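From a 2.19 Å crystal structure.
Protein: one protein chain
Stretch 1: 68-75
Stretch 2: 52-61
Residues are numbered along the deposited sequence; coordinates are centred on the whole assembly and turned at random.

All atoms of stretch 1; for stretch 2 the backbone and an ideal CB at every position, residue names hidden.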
# COMPACT_ATOMS: atom_id res chain seq x y z
N LYS A 68 -0.47 -25.13 -18.49
CA LYS A 68 -1.15 -25.48 -19.73
C LYS A 68 -2.59 -25.81 -19.33
O LYS A 68 -2.87 -26.93 -18.91
CB LYS A 68 -0.47 -26.69 -20.38
CG LYS A 68 0.81 -26.35 -21.15
CD LYS A 68 1.79 -25.49 -20.35
CE LYS A 68 2.91 -24.93 -21.23
NZ LYS A 68 3.82 -24.03 -20.47
N LEU A 69 -3.49 -24.84 -19.44
CA LEU A 69 -4.88 -25.06 -19.04
C LEU A 69 -5.83 -25.10 -20.22
O LEU A 69 -5.49 -24.68 -21.31
CB LEU A 69 -5.31 -23.95 -18.08
CG LEU A 69 -4.50 -23.83 -16.79
CD1 LEU A 69 -4.82 -22.52 -16.09
CD2 LEU A 69 -4.81 -25.02 -15.91
N PRO A 70 -7.06 -25.58 -19.99
CA PRO A 70 -8.07 -25.68 -21.04
C PRO A 70 -8.60 -24.31 -21.40
O PRO A 70 -8.38 -23.35 -20.68
CB PRO A 70 -9.16 -26.55 -20.41
CG PRO A 70 -8.44 -27.25 -19.30
CD PRO A 70 -7.55 -26.21 -18.76
N THR A 71 -9.30 -24.24 -22.53
CA THR A 71 -9.88 -22.99 -23.00
C THR A 71 -11.17 -22.86 -22.20
O THR A 71 -11.84 -23.85 -21.96
CB THR A 71 -10.19 -23.08 -24.52
OG1 THR A 71 -8.98 -23.36 -25.24
CG2 THR A 71 -10.79 -21.78 -25.03
N LEU A 72 -11.51 -21.65 -21.77
CA LEU A 72 -12.75 -21.45 -21.01
C LEU A 72 -13.99 -21.63 -21.86
O LEU A 72 -14.04 -21.16 -23.00
CB LEU A 72 -12.76 -20.05 -20.39
CG LEU A 72 -11.66 -19.77 -19.37
CD1 LEU A 72 -11.48 -18.28 -19.22
CD2 LEU A 72 -12.00 -20.43 -18.05
N VAL A 73 -14.99 -22.31 -21.31
CA VAL A 73 -16.24 -22.52 -22.03
C VAL A 73 -17.38 -21.98 -21.18
O VAL A 73 -17.18 -21.56 -20.04
CB VAL A 73 -16.51 -24.01 -22.31
CG1 VAL A 73 -15.30 -24.64 -22.99
CG2 VAL A 73 -16.86 -24.74 -21.01
N SER A 74 -18.57 -21.99 -21.76
CA SER A 74 -19.76 -21.52 -21.08
C SER A 74 -20.37 -22.68 -20.30
O SER A 74 -20.27 -23.83 -20.73
CB SER A 74 -20.77 -21.01 -22.11
OG SER A 74 -22.01 -20.72 -21.51
N VAL A 75 -20.97 -22.39 -19.15
CA VAL A 75 -21.61 -23.42 -18.34
C VAL A 75 -22.56 -24.24 -19.22
O VAL A 75 -22.65 -25.46 -19.08
CB VAL A 75 -22.49 -22.84 -17.21
CG1 VAL A 75 -23.12 -23.97 -16.42
CG2 VAL A 75 -21.67 -21.98 -16.30
N UNK A 52 -16.11 -13.97 -20.13
CA UNK A 52 -14.82 -14.33 -20.70
C UNK A 52 -14.73 -15.75 -21.22
O UNK A 52 -13.63 -16.29 -21.38
CB UNK A 52 -13.73 -14.12 -19.65
N UNK A 53 -15.88 -16.36 -21.50
CA UNK A 53 -15.90 -17.71 -22.05
C UNK A 53 -15.25 -17.62 -23.42
O UNK A 53 -15.34 -16.58 -24.08
CB UNK A 53 -17.32 -18.28 -22.13
N UNK A 54 -14.59 -18.69 -23.84
CA UNK A 54 -13.93 -18.69 -25.13
C UNK A 54 -12.54 -18.09 -25.06
O UNK A 54 -11.74 -18.23 -25.98
CB UNK A 54 -14.77 -17.93 -26.15
N UNK A 55 -12.24 -17.43 -23.95
CA UNK A 55 -10.93 -16.82 -23.78
C UNK A 55 -9.95 -17.78 -23.13
O UNK A 55 -10.33 -18.66 -22.36
CB UNK A 55 -11.04 -15.54 -22.95
N UNK A 56 -8.67 -17.59 -23.45
CA UNK A 56 -7.62 -18.40 -22.86
C UNK A 56 -7.44 -17.77 -21.49
O UNK A 56 -7.62 -16.57 -21.34
CB UNK A 56 -6.33 -18.42 -23.69
N UNK A 57 -7.10 -18.55 -20.47
CA UNK A 57 -6.95 -17.93 -19.18
C UNK A 57 -5.72 -17.04 -19.06
O UNK A 57 -5.60 -16.27 -18.11
CB UNK A 57 -6.90 -19.02 -18.10
N UNK A 58 -4.81 -17.13 -20.02
CA UNK A 58 -3.66 -16.26 -20.00
C UNK A 58 -4.23 -14.86 -20.27
O UNK A 58 -3.63 -13.85 -19.91
CB UNK A 58 -2.60 -16.68 -21.02
N UNK A 59 -5.40 -14.84 -20.90
CA UNK A 59 -6.12 -13.61 -21.22
C UNK A 59 -6.74 -12.99 -19.98
O UNK A 59 -6.66 -11.78 -19.77
CB UNK A 59 -7.21 -13.88 -22.26
N UNK A 60 -7.36 -13.83 -19.16
CA UNK A 60 -8.01 -13.39 -17.93
C UNK A 60 -7.01 -13.22 -16.79
O UNK A 60 -7.01 -12.21 -16.09
CB UNK A 60 -9.10 -14.39 -17.52
N UNK A 61 -6.14 -14.21 -16.61
CA UNK A 61 -5.12 -14.20 -15.56
C UNK A 61 -3.76 -14.53 -16.15
O UNK A 61 -3.28 -15.66 -16.04
CB UNK A 61 -5.47 -15.19 -14.45

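At position 52 the CA-to-CB bond runs sideways to stretch 1, and the ideal CB lies 4.7 Å from Leu72 CD1. The space beyond is open, so many side chains would serve, long polar ones included. The residue is Lys52, extended through its last three torsions, its end leading away from stretch 1 and its NZ bonded elsewhere in the structure. Its backbone matters more here: Lys52 O accepts from the backbone N of position 55 at 3.1 Å, closing a type II turn, and lies 3.6 Å from Leu72 CD1.

Position 53 also points sideways, but with less room. Its ideal CB is 3.8 Å from Val73 C and 3.9 Å from Ser74 N, so it rests against the backbone of stretch 1. A small side chain fits easily, while a larger one would have to turn out from that backbone. Ala53 is found, its CB 4.4 Å from Ser74 CB.

Position 54 has phi/psi of 85/-14°, the left-handed corner of the turn, and an ideal CB would be jammed against the carbonyl O of position 53. This alone calls for glycine, and Gly54 is present. Its N donates to Leu72 O at 2.7 Å with an angle of 150°, while Gly54 O lies 3.8 Å from Thr71 CG2.

At position 55 the CA-to-CB bond points away, although the ideal CB remains 4.6 Å from Leu72 CD1. Stretch 1 places no charge beside it, and polar or flexible residues of several kinds would be suitable. Gln55 occupies it with chi1 in m and chi2 in t. Its link to stretch 1 is through the backbone: Leu72 N donates to Gln55 O at 3.3 Å, so Leu72 is held through both its N and its O by the segment that follows the turn's first residue.

Position 56 points away, with nothing of stretch 1 within 5.5 Å of its ideal CB. The choice is wide; Ser56 is found.

Position 57 turns toward stretch 1. Its ideal CB is 4.5 Å from Leu69 CD1 and 4.8 Å from Leu72 CD1, between two leucine side chains that offer only carbon. An apolar residue such as leucine, isoleucine or methionine would suit. Met57 brings its SD to 4.3 Å from Leu69 CD1, with chi1 (-147°) and chi3 (-148°) between the usual wells.

At positions 58 and 59 no atom of stretch 1 comes within 5.5 Å of the ideal CB, leaving polar residues as good as any. They are Glu58 and Ser59, neither touching stretch 1.

Position 60 points toward stretch 1, its ideal CB 4.9 Å from Leu72 CD1. A modest aliphatic group could meet that methyl. Val60, with chi1 in t, does so: its CG2 lies 4.0 Å from Leu72 CD1.

Position 61 is out of reach of stretch 1, which therefore sets no preference. Phe61 is found, and its N donates to Met57 O at 2.6 Å.

Stretch 2, residues 52-61: KAGQSMESVF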
# COMPACT_ATOMS: atom_id res chain seq x y z
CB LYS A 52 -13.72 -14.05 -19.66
CG LYS A 52 -13.65 -12.57 -19.31
CD LYS A 52 -12.68 -12.28 -18.18
CE LYS A 52 -12.70 -10.80 -17.83
NZ LYS A 52 -11.77 -10.46 -16.72
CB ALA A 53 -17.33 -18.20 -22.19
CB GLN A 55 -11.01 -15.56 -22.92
CG GLN A 55 -11.58 -14.35 -23.62
CD GLN A 55 -11.48 -13.10 -22.76
OE1 GLN A 55 -10.39 -12.72 -22.33
NE2 GLN A 55 -12.61 -12.46 -22.51
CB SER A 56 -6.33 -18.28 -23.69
OG SER A 56 -5.37 -19.24 -23.27
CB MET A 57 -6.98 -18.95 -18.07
CG MET A 57 -7.61 -18.32 -16.86
SD MET A 57 -7.53 -19.30 -15.40
CE MET A 57 -8.99 -18.82 -14.63
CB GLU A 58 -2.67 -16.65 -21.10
CG GLU A 58 -1.81 -17.83 -20.76
CD GLU A 58 -0.93 -18.24 -21.92
OE1 GLU A 58 -0.12 -19.17 -21.73
OE2 GLU A 58 -1.03 -17.64 -23.00
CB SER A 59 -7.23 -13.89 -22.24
OG SER A 59 -6.69 -14.41 -23.45
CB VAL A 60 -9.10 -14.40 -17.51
CG1 VAL A 60 -9.80 -13.93 -16.24
CG2 VAL A 60 -10.11 -14.57 -18.65
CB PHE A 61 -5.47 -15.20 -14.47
CG PHE A 61 -6.59 -14.76 -13.58
CD1 PHE A 61 -6.47 -13.60 -12.82
CD2 PHE A 61 -7.77 -15.51 -13.48
CE1 PHE A 61 -7.50 -13.17 -11.98
CE2 PHE A 61 -8.81 -15.09 -12.64
CZ PHE A 61 -8.67 -13.92 -11.89
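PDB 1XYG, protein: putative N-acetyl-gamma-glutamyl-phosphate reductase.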